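Local coordinates for DUF3224 domain-containing protein (Shewanella oneidensis, PDB 2OOJ) that is of unknown function but folds as an antiparallel beta-barrel-like protein of the DUF3224 family, grouped with the allene oxide cyclase barrels, and pairs with a second copy, at residues 81-85 / 97-101; 59-63 / 87-92; 73-77 / 129-133; 26-30 / 53-57; 76-82 / 104-109. Where two conformers were deposited one is given. Residue numbers count along the deposited sequence, not the author numbering.

Interaction 1. Residues 81-85 / 97-101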
# COMPACT_ATOMS: atom_id res chain seq x y z
N PHE B 81 -3.51 -7.77 -15.32
CA PHE B 81 -3.27 -8.14 -13.94
C PHE B 81 -3.21 -6.87 -13.10
O PHE B 81 -3.15 -5.75 -13.65
CB PHE B 81 -1.97 -8.96 -13.82
CG PHE B 81 -0.78 -8.29 -14.43
CD1 PHE B 81 -0.51 -8.42 -15.77
CD2 PHE B 81 0.07 -7.52 -13.64
CE1 PHE B 81 0.59 -7.79 -16.34
CE2 PHE B 81 1.17 -6.92 -14.19
CZ PHE B 81 1.43 -7.05 -15.56
N VAL B 82 -3.22 -7.05 -11.78
CA VAL B 82 -3.08 -5.93 -10.85
C VAL B 82 -1.73 -5.97 -10.16
O VAL B 82 -1.30 -7.01 -9.70
CB VAL B 82 -4.21 -5.92 -9.78
CG1 VAL B 82 -3.95 -4.86 -8.61
CG2 VAL B 82 -5.54 -5.63 -10.48
N LEU B 83 -1.09 -4.79 -10.08
CA LEU B 83 0.12 -4.61 -9.29
C LEU B 83 -0.17 -3.82 -8.00
O LEU B 83 -0.92 -2.87 -8.02
CB LEU B 83 1.18 -3.89 -10.10
CG LEU B 83 1.91 -4.64 -11.22
CD1 LEU B 83 2.67 -3.66 -12.10
CD2 LEU B 83 2.83 -5.68 -10.60
N GLN B 84 0.45 -4.25 -6.90
CA GLN B 84 0.25 -3.68 -5.57
C GLN B 84 1.57 -3.33 -4.99
O GLN B 84 2.47 -4.19 -4.98
CB GLN B 84 -0.49 -4.67 -4.66
CG GLN B 84 -0.91 -4.06 -3.28
CD GLN B 84 -1.89 -4.95 -2.55
OE1 GLN B 84 -2.99 -5.21 -3.04
NE2 GLN B 84 -1.52 -5.39 -1.35
N HIS B 85 1.72 -2.05 -4.61
CA HIS B 85 2.96 -1.48 -4.15
C HIS B 85 2.95 -1.11 -2.66
O HIS B 85 2.00 -0.54 -2.14
CB HIS B 85 3.28 -0.14 -4.85
CG HIS B 85 3.15 -0.14 -6.34
ND1 HIS B 85 4.10 0.45 -7.15
CD2 HIS B 85 2.15 -0.54 -7.17
CE1 HIS B 85 3.70 0.40 -8.41
NE2 HIS B 85 2.53 -0.21 -8.45
N HIS B 97 8.24 -3.22 -2.01
CA HIS B 97 7.60 -4.49 -2.35
C HIS B 97 6.52 -4.24 -3.42
O HIS B 97 5.61 -3.44 -3.21
CB HIS B 97 6.96 -5.13 -1.13
CG HIS B 97 6.34 -6.45 -1.44
ND1 HIS B 97 7.09 -7.57 -1.72
CD2 HIS B 97 5.05 -6.81 -1.60
CE1 HIS B 97 6.28 -8.58 -1.99
NE2 HIS B 97 5.04 -8.15 -1.91
N LEU B 98 6.63 -4.92 -4.55
CA LEU B 98 5.71 -4.71 -5.65
C LEU B 98 5.43 -6.09 -6.23
O LEU B 98 6.35 -6.76 -6.70
CB LEU B 98 6.37 -3.86 -6.67
CG LEU B 98 5.70 -3.52 -7.99
CD1 LEU B 98 4.30 -3.03 -7.83
CD2 LEU B 98 6.58 -2.46 -8.73
N GLU B 99 4.18 -6.52 -6.11
CA GLU B 99 3.79 -7.87 -6.53
C GLU B 99 2.51 -7.86 -7.33
O GLU B 99 1.68 -6.96 -7.20
CB GLU B 99 3.69 -8.81 -5.34
CG GLU B 99 2.48 -8.70 -4.52
CD GLU B 99 2.42 -9.76 -3.43
OE1 GLU B 99 3.14 -9.61 -2.45
OE2 GLU B 99 1.64 -10.74 -3.56
N VAL B 100 2.34 -8.89 -8.15
CA VAL B 100 1.07 -9.16 -8.81
C VAL B 100 0.11 -9.70 -7.74
O VAL B 100 0.47 -10.58 -7.01
CB VAL B 100 1.22 -10.21 -9.94
CG1 VAL B 100 -0.10 -10.69 -10.39
CG2 VAL B 100 2.00 -9.62 -11.13
N VAL B 101 -1.11 -9.16 -7.67
CA VAL B 101 -2.08 -9.62 -6.72
C VAL B 101 -2.51 -10.99 -7.22
O VAL B 101 -2.96 -11.11 -8.37
CB VAL B 101 -3.28 -8.68 -6.58
CG1 VAL B 101 -4.30 -9.23 -5.60
CG2 VAL B 101 -2.80 -7.29 -6.07
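Antiparallel hairpin pairing lets one strand serve two faces at once, as residues 97-101 illustrate. His97 NE2 gives a very short 2.5 Å hydrogen bond to Glu99 OE1, and its ring meets Phe86 of the second subunit. Leu98 stands opposite His85 in a non-hydrogen-bonded pair and lays its CD1 over the imidazole face, 3.3 Å from the ring centroid, a CH-pi contact on a ring whose two nitrogens bond to Tyr64 and Glu68. Glu99 forms the hydrogen-bonded pair with Gln84, through Gln84 N to Glu99 O at 3.0 Å and Glu99 N to Gln84 O at 3.1 Å; its carboxylate also makes a salt bridge to Arg95 of the second subunit. Val100 turns back to the face of Leu83, its CG2 lying 3.8 Å from Phe81 CD2 and 4.1 Å from Leu83 CD2. At Val101 the N donates to Val82 O at 3.0 Å, and CG2 meets Val82 CG1 at 3.7 Å. The chemistry thus divides by face: Leu83, His85, Leu98 and Val100 bring mainly apolar contacts and a tethered imidazole to one, whereas Gln84 and Glu99 put polar groups on the other, where both bond to the partner subunit.

Interaction 2. Residues 59-63 / 87-92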
# COMPACT_ATOMS: atom_id res chain seq x y z
N LYS B 59 14.05 14.60 5.63
CA LYS B 59 14.49 14.31 4.28
C LYS B 59 14.83 12.85 4.13
O LYS B 59 15.59 12.29 4.91
CB LYS B 59 15.73 15.15 3.91
CG LYS B 59 15.39 16.56 3.48
CD LYS B 59 14.69 16.55 2.17
CE LYS B 59 14.52 17.94 1.63
NZ LYS B 59 13.61 17.90 0.44
N GLY B 60 14.28 12.25 3.09
CA GLY B 60 14.59 10.90 2.72
C GLY B 60 13.74 9.86 3.44
O GLY B 60 14.02 8.66 3.31
N SER B 61 12.75 10.31 4.21
CA SER B 61 11.85 9.39 4.95
C SER B 61 10.42 9.63 4.49
O SER B 61 9.88 10.72 4.61
CB SER B 61 11.98 9.57 6.47
OG SER B 61 13.19 9.01 6.93
N ALA B 62 9.80 8.58 3.94
CA ALA B 62 8.45 8.69 3.44
C ALA B 62 7.91 7.25 3.23
O ALA B 62 8.66 6.28 3.32
CB ALA B 62 8.45 9.43 2.13
N GLY B 63 6.63 7.16 2.95
CA GLY B 63 6.03 5.87 2.56
C GLY B 63 5.05 6.10 1.45
O GLY B 63 4.55 7.21 1.31
N GLY B 87 5.96 0.83 -0.40
CA GLY B 87 7.31 1.39 -0.38
C GLY B 87 7.51 2.18 0.89
O GLY B 87 6.65 2.97 1.28
N ILE B 88 8.61 1.91 1.57
CA ILE B 88 9.06 2.63 2.75
C ILE B 88 10.49 3.12 2.49
O ILE B 88 11.39 2.32 2.25
CB ILE B 88 9.07 1.73 4.00
CG1 ILE B 88 7.66 1.32 4.39
CG2 ILE B 88 9.66 2.47 5.21
CD1 ILE B 88 6.87 2.42 5.09
N MSE B 89 10.70 4.43 2.55
CA MSE B 89 11.98 5.04 2.32
C MSE B 89 12.55 5.57 3.64
O MSE B 89 11.84 6.21 4.44
CB MSE B 89 11.80 6.19 1.34
CG MSE B 89 13.08 6.71 0.79
SE MSE B 89 12.71 8.30 -0.20
CE MSE B 89 11.28 7.62 -1.53
N THR B 90 13.81 5.26 3.91
CA THR B 90 14.51 5.88 5.01
C THR B 90 15.88 6.28 4.46
O THR B 90 16.45 5.53 3.70
CB THR B 90 14.71 4.92 6.17
OG1 THR B 90 13.58 4.04 6.25
CG2 THR B 90 14.84 5.67 7.45
N ASP B 91 16.35 7.47 4.84
CA ASP B 91 17.62 8.02 4.35
C ASP B 91 17.72 8.07 2.81
O ASP B 91 18.81 8.02 2.24
CB ASP B 91 18.81 7.20 4.88
CG ASP B 91 18.75 6.97 6.37
OD1 ASP B 91 18.30 7.86 7.13
OD2 ASP B 91 19.16 5.87 6.79
N GLY B 92 16.58 8.16 2.14
CA GLY B 92 16.61 8.26 0.70
C GLY B 92 16.59 6.93 0.00
O GLY B 92 16.51 6.87 -1.24
O HOH W 1 15.74 9.93 6.20
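Two backbone hydrogen bonds define the antiparallel pair of Ala62 with Met89: Met89 N to Ala62 O at 2.9 Å and Ala62 N to Met89 O at 3.2 Å. They join the start of strand 62-71 to the end of strand 77-90 in the curved antiparallel sheet. Beyond the regular ladder, Gly60 O accepts from Gly92 N at 2.9 Å, so the pairing reaches into the turn that leads to strand 93-107. A water bridges the same end, donating to Lys59 O at 2.7 Å, accepting from Asp91 N at 2.9 Å and lying 2.8 Å from Ser61 OG in a further hydrogen bond. That hydroxyl also bonds to His103 of the second subunit, which places the contact in the dimer interface; Ile88 and Thr90 pack there on Pro102 of that subunit. Glycine makes the close approach possible. The CA atoms of Gly60 and Gly92 are 3.9 Å apart, and a CB on Gly60 would collide with Gly92 N, while the backbone angles of both residues favour glycine in their own right. Gly63 lies opposite Ile88 in a non-hydrogen-bonded pair, its CA 3.2 Å from Gly87 O. On the face shared with Ala62, the selenomethionine side chain of Met89 reaches toward Gly60, its CG 3.3 Å from Gly60 O.

Interaction 3. Residues 73-77 / 129-133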
# COMPACT_ATOMS: atom_id res chain seq x y z
N LYS B 73 0.27 -6.76 -23.03
CA LYS B 73 0.86 -8.00 -23.46
C LYS B 73 2.13 -8.25 -22.66
O LYS B 73 2.91 -7.33 -22.42
CB LYS B 73 1.20 -7.94 -24.96
CG LYS B 73 0.00 -8.14 -25.85
CD LYS B 73 0.45 -8.29 -27.31
CE LYS B 73 -0.75 -8.27 -28.22
NZ LYS B 73 -0.35 -8.34 -29.66
N LEU B 74 2.30 -9.49 -22.23
CA LEU B 74 3.51 -9.92 -21.56
C LEU B 74 4.09 -11.06 -22.37
O LEU B 74 3.50 -12.14 -22.46
CB LEU B 74 3.19 -10.38 -20.13
CG LEU B 74 4.37 -10.85 -19.27
CD1 LEU B 74 5.46 -9.74 -19.11
CD2 LEU B 74 3.75 -11.31 -17.94
N CYS B 75 5.29 -10.86 -22.91
CA CYS B 75 5.89 -11.81 -23.85
C CYS B 75 4.92 -12.23 -24.92
O CYS B 75 4.76 -13.43 -25.21
CB CYS B 75 6.42 -13.02 -23.12
SG CYS B 75 7.72 -12.66 -21.98
N GLY B 76 4.23 -11.26 -25.48
CA GLY B 76 3.34 -11.48 -26.59
C GLY B 76 1.93 -11.89 -26.24
O GLY B 76 1.06 -11.86 -27.10
N ARG B 77 1.68 -12.24 -24.98
CA ARG B 77 0.37 -12.74 -24.60
C ARG B 77 -0.47 -11.67 -23.97
O ARG B 77 -0.02 -11.01 -23.04
CB ARG B 77 0.52 -13.89 -23.63
CG ARG B 77 1.16 -15.11 -24.24
CD ARG B 77 1.49 -16.10 -23.16
NE ARG B 77 0.31 -16.81 -22.67
CZ ARG B 77 0.25 -17.46 -21.51
NH1 ARG B 77 1.28 -17.47 -20.67
NH2 ARG B 77 -0.88 -18.09 -21.17
N PHE B 129 10.91 -7.44 -14.14
CA PHE B 129 9.71 -8.19 -13.76
C PHE B 129 10.01 -9.67 -13.79
O PHE B 129 10.35 -10.19 -14.85
CB PHE B 129 8.55 -7.79 -14.72
CG PHE B 129 7.21 -8.38 -14.38
CD1 PHE B 129 6.80 -8.58 -13.06
CD2 PHE B 129 6.30 -8.66 -15.38
CE1 PHE B 129 5.54 -9.11 -12.78
CE2 PHE B 129 5.05 -9.17 -15.08
CZ PHE B 129 4.68 -9.38 -13.78
N SER B 130 9.98 -10.30 -12.61
CA SER B 130 10.21 -11.73 -12.47
C SER B 130 8.87 -12.43 -12.28
O SER B 130 8.18 -12.20 -11.29
CB SER B 130 11.14 -12.01 -11.28
OG SER B 130 12.24 -11.14 -11.38
N PHE B 131 8.52 -13.30 -13.22
CA PHE B 131 7.22 -13.85 -13.22
C PHE B 131 7.23 -15.31 -13.67
O PHE B 131 8.23 -15.82 -14.22
CB PHE B 131 6.29 -13.03 -14.13
CG PHE B 131 6.59 -13.16 -15.59
CD1 PHE B 131 7.52 -12.36 -16.20
CD2 PHE B 131 5.92 -14.09 -16.36
CE1 PHE B 131 7.81 -12.53 -17.55
CE2 PHE B 131 6.19 -14.26 -17.70
CZ PHE B 131 7.13 -13.47 -18.30
N CYS B 132 6.12 -15.94 -13.37
CA CYS B 132 5.82 -17.28 -13.83
C CYS B 132 4.32 -17.47 -13.80
O CYS B 132 3.57 -16.51 -13.57
CB CYS B 132 6.60 -18.30 -13.00
SG CYS B 132 6.07 -18.45 -11.36
N PHE B 133 3.86 -18.71 -14.05
CA PHE B 133 2.42 -18.95 -14.09
C PHE B 133 2.09 -20.12 -13.16
O PHE B 133 2.85 -21.06 -13.09
CB PHE B 133 1.98 -19.25 -15.50
CG PHE B 133 1.89 -18.03 -16.36
CD1 PHE B 133 3.03 -17.51 -16.97
CD2 PHE B 133 0.68 -17.40 -16.55
CE1 PHE B 133 2.96 -16.35 -17.73
CE2 PHE B 133 0.59 -16.26 -17.32
CZ PHE B 133 1.73 -15.74 -17.93
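Contacts between strands that are not neighbours rely on side-chain shape, and here a tight turn pushes three projections against a row of three phenylalanines. The backbones stay well apart, with CA atoms no nearer than 9.9 Å, at Leu74 and Phe131. Residues 74-77 form a type I' beta turn, closed by Leu74 N to Arg77 O at 2.9 Å and Arg77 N to Leu74 O at 3.1 Å. Leu74 is the main bump: its CD2 fits between two aromatic rings, 3.8 Å from both Phe129 CE2 and Phe131 CE2, and sits over the face of Phe131 as a CH-pi contact. Cys75 takes the rim of that same ring, with SG 3.8 Å from Phe131 CZ in an edgewise sulfur-aromatic contact. Farther out, Arg77 extends over a face of Phe133, bringing NH1 to 3.3 Å from CZ of that ring; the cation-pi geometry is off-centre, with Arg77 CZ 4.7 Å from the centroid. Leu112 touches both Leu74 and Phe131 and helps fill the same interior. The arrangement is that of a beta hairpin turn packed on a distant strand across the end of a barrel-like, curled antiparallel sheet.

Interaction 4. Residues 26-30 / 53-57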
# COMPACT_ATOMS: atom_id res chain seq x y z
N GLY B 26 2.15 17.18 12.22
CA GLY B 26 3.46 16.89 12.76
C GLY B 26 4.52 16.87 11.68
O GLY B 26 5.52 16.15 11.79
N GLY B 27 4.29 17.65 10.63
CA GLY B 27 5.22 17.77 9.53
C GLY B 27 4.97 16.79 8.41
O GLY B 27 5.60 16.88 7.37
N VAL B 28 4.04 15.85 8.61
CA VAL B 28 3.67 14.93 7.53
C VAL B 28 2.80 15.59 6.46
O VAL B 28 1.89 16.32 6.77
CB VAL B 28 2.92 13.73 8.14
CG1 VAL B 28 2.28 12.88 7.07
CG2 VAL B 28 3.87 12.94 9.07
N ASN B 29 3.09 15.32 5.21
CA ASN B 29 2.23 15.68 4.11
C ASN B 29 1.71 14.41 3.40
O ASN B 29 2.50 13.61 2.90
CB ASN B 29 3.01 16.53 3.14
CG ASN B 29 3.29 17.91 3.72
OD1 ASN B 29 4.36 18.17 4.24
ND2 ASN B 29 2.27 18.75 3.73
N LEU B 30 0.39 14.30 3.35
CA LEU B 30 -0.30 13.12 2.83
C LEU B 30 -0.77 13.44 1.45
O LEU B 30 -1.14 14.59 1.14
CB LEU B 30 -1.50 12.75 3.69
CG LEU B 30 -1.27 12.44 5.15
CD1 LEU B 30 -2.60 12.09 5.79
CD2 LEU B 30 -0.22 11.32 5.35
N SER B 53 0.43 8.57 -0.37
CA SER B 53 1.78 8.82 0.10
C SER B 53 1.76 9.57 1.43
O SER B 53 0.83 10.29 1.75
CB SER B 53 2.54 9.66 -0.92
OG SER B 53 1.86 10.85 -1.14
N ALA B 54 2.80 9.37 2.21
CA ALA B 54 3.07 10.18 3.37
C ALA B 54 4.54 10.60 3.32
O ALA B 54 5.43 9.76 3.46
CB ALA B 54 2.79 9.38 4.64
N MSE B 55 4.80 11.88 3.07
CA MSE B 55 6.13 12.46 3.18
C MSE B 55 6.28 12.99 4.61
O MSE B 55 5.36 13.54 5.14
CB MSE B 55 6.32 13.62 2.20
CG MSE B 55 5.90 13.34 0.77
SE MSE B 55 6.90 11.89 -0.07
CE MSE B 55 8.74 12.58 0.23
N THR B 56 7.42 12.79 5.24
CA THR B 56 7.60 13.24 6.60
C THR B 56 8.43 14.52 6.59
O THR B 56 8.86 14.97 5.53
CB THR B 56 8.25 12.19 7.45
OG1 THR B 56 9.65 12.16 7.18
CG2 THR B 56 7.60 10.77 7.20
N ALA B 57 8.68 15.08 7.77
CA ALA B 57 9.52 16.26 7.90
C ALA B 57 11.00 15.95 7.79
O ALA B 57 11.83 16.88 7.77
CB ALA B 57 9.22 16.95 9.25
O HOH W 2 7.20 14.14 10.14
O HOH W 3 2.61 12.99 0.26
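Leu30 lays its CD2 against Ala54 CB at 3.7 Å, and Val28 CG1 approaches the same methyl at 4.3 Å, so one small residue receives two larger ones on a single face. The backbone below follows the usual antiparallel rule. Asn29 and Met55 are the hydrogen-bonded pair, with Asn29 N to Met55 O and Met55 N to Asn29 O both at 2.9 Å; Leu30 and Ala54 form the next, non-hydrogen-bonded pair, where Leu30 CA comes to 3.2 Å from Ser53 O. Asn29 and the selenomethionine Met55 occupy the opposite, solvent-facing side. Beyond Val28 the direct ladder gives way to water: one molecule donates to Gly26 O at 3.1 Å and accepts from Ala57 N at 2.9 Å. A CB on Gly27 would strike Ala57 CB, so the bare backbone fits here. At the other end a second water links Asn29 O and Ser53 OG, 2.7 Å from each, beside the direct bond. The contact lies at the open end of the hairpin of strands 29-39 and 43-55. Strand 62-71 continues the sheet beyond 43-55 through the bonding of Ala54 with Gly63, and the second subunit covers the Leu30 face, with Gln69 on Val28 and Leu30 and Val82 on Ala54.

Interaction 5. Residues 76-82 / 104-109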
# COMPACT_ATOMS: atom_id res chain seq x y z
N GLY B 76 4.23 -11.26 -25.48
CA GLY B 76 3.34 -11.48 -26.59
C GLY B 76 1.93 -11.89 -26.24
O GLY B 76 1.06 -11.86 -27.10
N ARG B 77 1.68 -12.24 -24.98
CA ARG B 77 0.37 -12.74 -24.60
C ARG B 77 -0.47 -11.67 -23.97
O ARG B 77 -0.02 -11.01 -23.04
CB ARG B 77 0.52 -13.89 -23.63
CG ARG B 77 1.16 -15.11 -24.24
CD ARG B 77 1.49 -16.10 -23.16
NE ARG B 77 0.31 -16.81 -22.67
CZ ARG B 77 0.25 -17.46 -21.51
NH1 ARG B 77 1.28 -17.47 -20.67
NH2 ARG B 77 -0.88 -18.09 -21.17
N GLN B 78 -1.70 -11.52 -24.45
CA GLN B 78 -2.57 -10.42 -24.07
C GLN B 78 -3.36 -10.75 -22.81
O GLN B 78 -3.98 -11.81 -22.67
CB GLN B 78 -3.56 -10.13 -25.21
CG GLN B 78 -4.67 -9.11 -24.90
CD GLN B 78 -4.15 -7.69 -24.79
OE1 GLN B 78 -3.23 -7.29 -25.52
NE2 GLN B 78 -4.74 -6.90 -23.88
N GLY B 79 -3.36 -9.83 -21.86
CA GLY B 79 -4.18 -10.04 -20.68
C GLY B 79 -4.22 -8.82 -19.81
O GLY B 79 -3.96 -7.69 -20.27
N SER B 80 -4.49 -9.05 -18.53
CA SER B 80 -4.43 -8.02 -17.54
C SER B 80 -3.95 -8.63 -16.21
O SER B 80 -4.05 -9.83 -16.00
CB SER B 80 -5.82 -7.39 -17.40
OG SER B 80 -6.82 -8.37 -17.11
N PHE B 81 -3.51 -7.77 -15.32
CA PHE B 81 -3.27 -8.14 -13.94
C PHE B 81 -3.21 -6.87 -13.10
O PHE B 81 -3.15 -5.75 -13.65
CB PHE B 81 -1.97 -8.96 -13.82
CG PHE B 81 -0.78 -8.29 -14.43
CD1 PHE B 81 -0.51 -8.42 -15.77
CD2 PHE B 81 0.07 -7.52 -13.64
CE1 PHE B 81 0.59 -7.79 -16.34
CE2 PHE B 81 1.17 -6.92 -14.19
CZ PHE B 81 1.43 -7.05 -15.56
N VAL B 82 -3.22 -7.05 -11.78
CA VAL B 82 -3.08 -5.93 -10.85
C VAL B 82 -1.73 -5.97 -10.16
O VAL B 82 -1.30 -7.01 -9.70
CB VAL B 82 -4.21 -5.92 -9.78
CG1 VAL B 82 -3.95 -4.86 -8.61
CG2 VAL B 82 -5.54 -5.63 -10.48
N SER B 104 -5.30 -12.08 -9.88
CA SER B 104 -5.71 -10.92 -10.64
C SER B 104 -5.45 -11.08 -12.13
O SER B 104 -5.98 -10.29 -12.92
CB SER B 104 -5.03 -9.62 -10.16
OG SER B 104 -3.60 -9.62 -10.39
N GLY B 105 -4.63 -12.06 -12.50
CA GLY B 105 -4.26 -12.32 -13.89
C GLY B 105 -5.50 -12.75 -14.66
O GLY B 105 -6.24 -13.63 -14.20
N ALA B 106 -5.70 -12.15 -15.84
CA ALA B 106 -6.83 -12.48 -16.70
C ALA B 106 -6.43 -12.60 -18.17
O ALA B 106 -5.33 -12.17 -18.57
CB ALA B 106 -7.93 -11.45 -16.54
N GLY B 107 -7.35 -13.15 -18.97
CA GLY B 107 -7.07 -13.45 -20.36
C GLY B 107 -5.96 -14.47 -20.48
O GLY B 107 -5.94 -15.47 -19.76
N GLU B 108 -4.99 -14.19 -21.35
CA GLU B 108 -3.88 -15.10 -21.52
C GLU B 108 -2.86 -14.98 -20.39
O GLU B 108 -1.88 -15.74 -20.36
CB GLU B 108 -3.18 -14.87 -22.87
CG GLU B 108 -4.05 -14.98 -24.09
CD GLU B 108 -3.24 -14.98 -25.35
OE1 GLU B 108 -2.68 -13.92 -25.71
OE2 GLU B 108 -3.15 -16.04 -25.99
N LEU B 109 -3.07 -14.02 -19.49
CA LEU B 109 -2.22 -13.88 -18.29
C LEU B 109 -2.90 -14.47 -17.06
O LEU B 109 -2.48 -14.27 -15.93
CB LEU B 109 -1.76 -12.43 -18.08
CG LEU B 109 -1.09 -11.79 -19.30
CD1 LEU B 109 -0.70 -10.33 -19.02
CD2 LEU B 109 0.11 -12.56 -19.81
O HOH W 4 -1.80 -12.48 -27.50
O HOH W 5 -7.00 -8.30 -14.40
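This is an antiparallel strand contact at the open end of the hairpin formed by strands 77-90 and 93-107, where strand 93-107 runs into a type II' turn. Its centre is Ser80 with Ala106, a hydrogen-bonded pair held by Ala106 N to Ser80 O at 2.9 Å and Ser80 N to Ala106 O at 3.2 Å. The next pair, Gly79 with Gly107, has CA atoms 4.5 Å apart; a CB on Gly79 would clash with Ala106 O and Leu109 CG. Side chains and turn atoms extend the ladder both ways. At one end Ser104 OG accepts from Val82 N at 2.9 Å, and this hydroxyl also bonds to Val101. At the other, Gln78 is gripped twice by Glu108: Glu108 N to Gln78 O and Gln78 N to Glu108 OE1, each 2.9 Å. Waters add bridges, from Gly76 O to Glu108 OE1 and from Ser80 OG to Ser104 O. Glu108 O lies over one face of the Arg77 guanidinium, which also makes a cation-pi contact with Phe133. Leu109 turns inward, its CD1 3.8 Å from Phe81 CD1 at the edge of that ring, and meets Leu74 beyond. Val25, Gly26, Val28 and Thr56 of the second subunit pack along the Ser80, Val82, Ser104 and Ala106 side. From Ala106 to Leu109 the chain reverses, Leu109 N bonding to Ala106 O: a type II' beta turn at the open end of a beta hairpin in a curled antiparallel sheet.

The five contacts mark out one curled antiparallel sheet, with interactions 2 and 4 towards one end and 3 and 5 towards the other. Interaction 4 closes first along the chain, before the others open. Interactions 2 and 4 have centres 11 Å apart and meet through adjoining strands 62-71 and 43-55; 3 and 5 are 8 Å apart and share Gly76 and Arg77. Between the ends lies interaction 1, in which Phe81 and Val100 touch Phe129 of interaction 3. Strand 77-90 runs through interactions 1, 2 and 5, linking interactions 2 and 5, whose centres are 32 Å apart. All but interaction 3 also touch the second subunit, so the same sheet shapes fold and dimer.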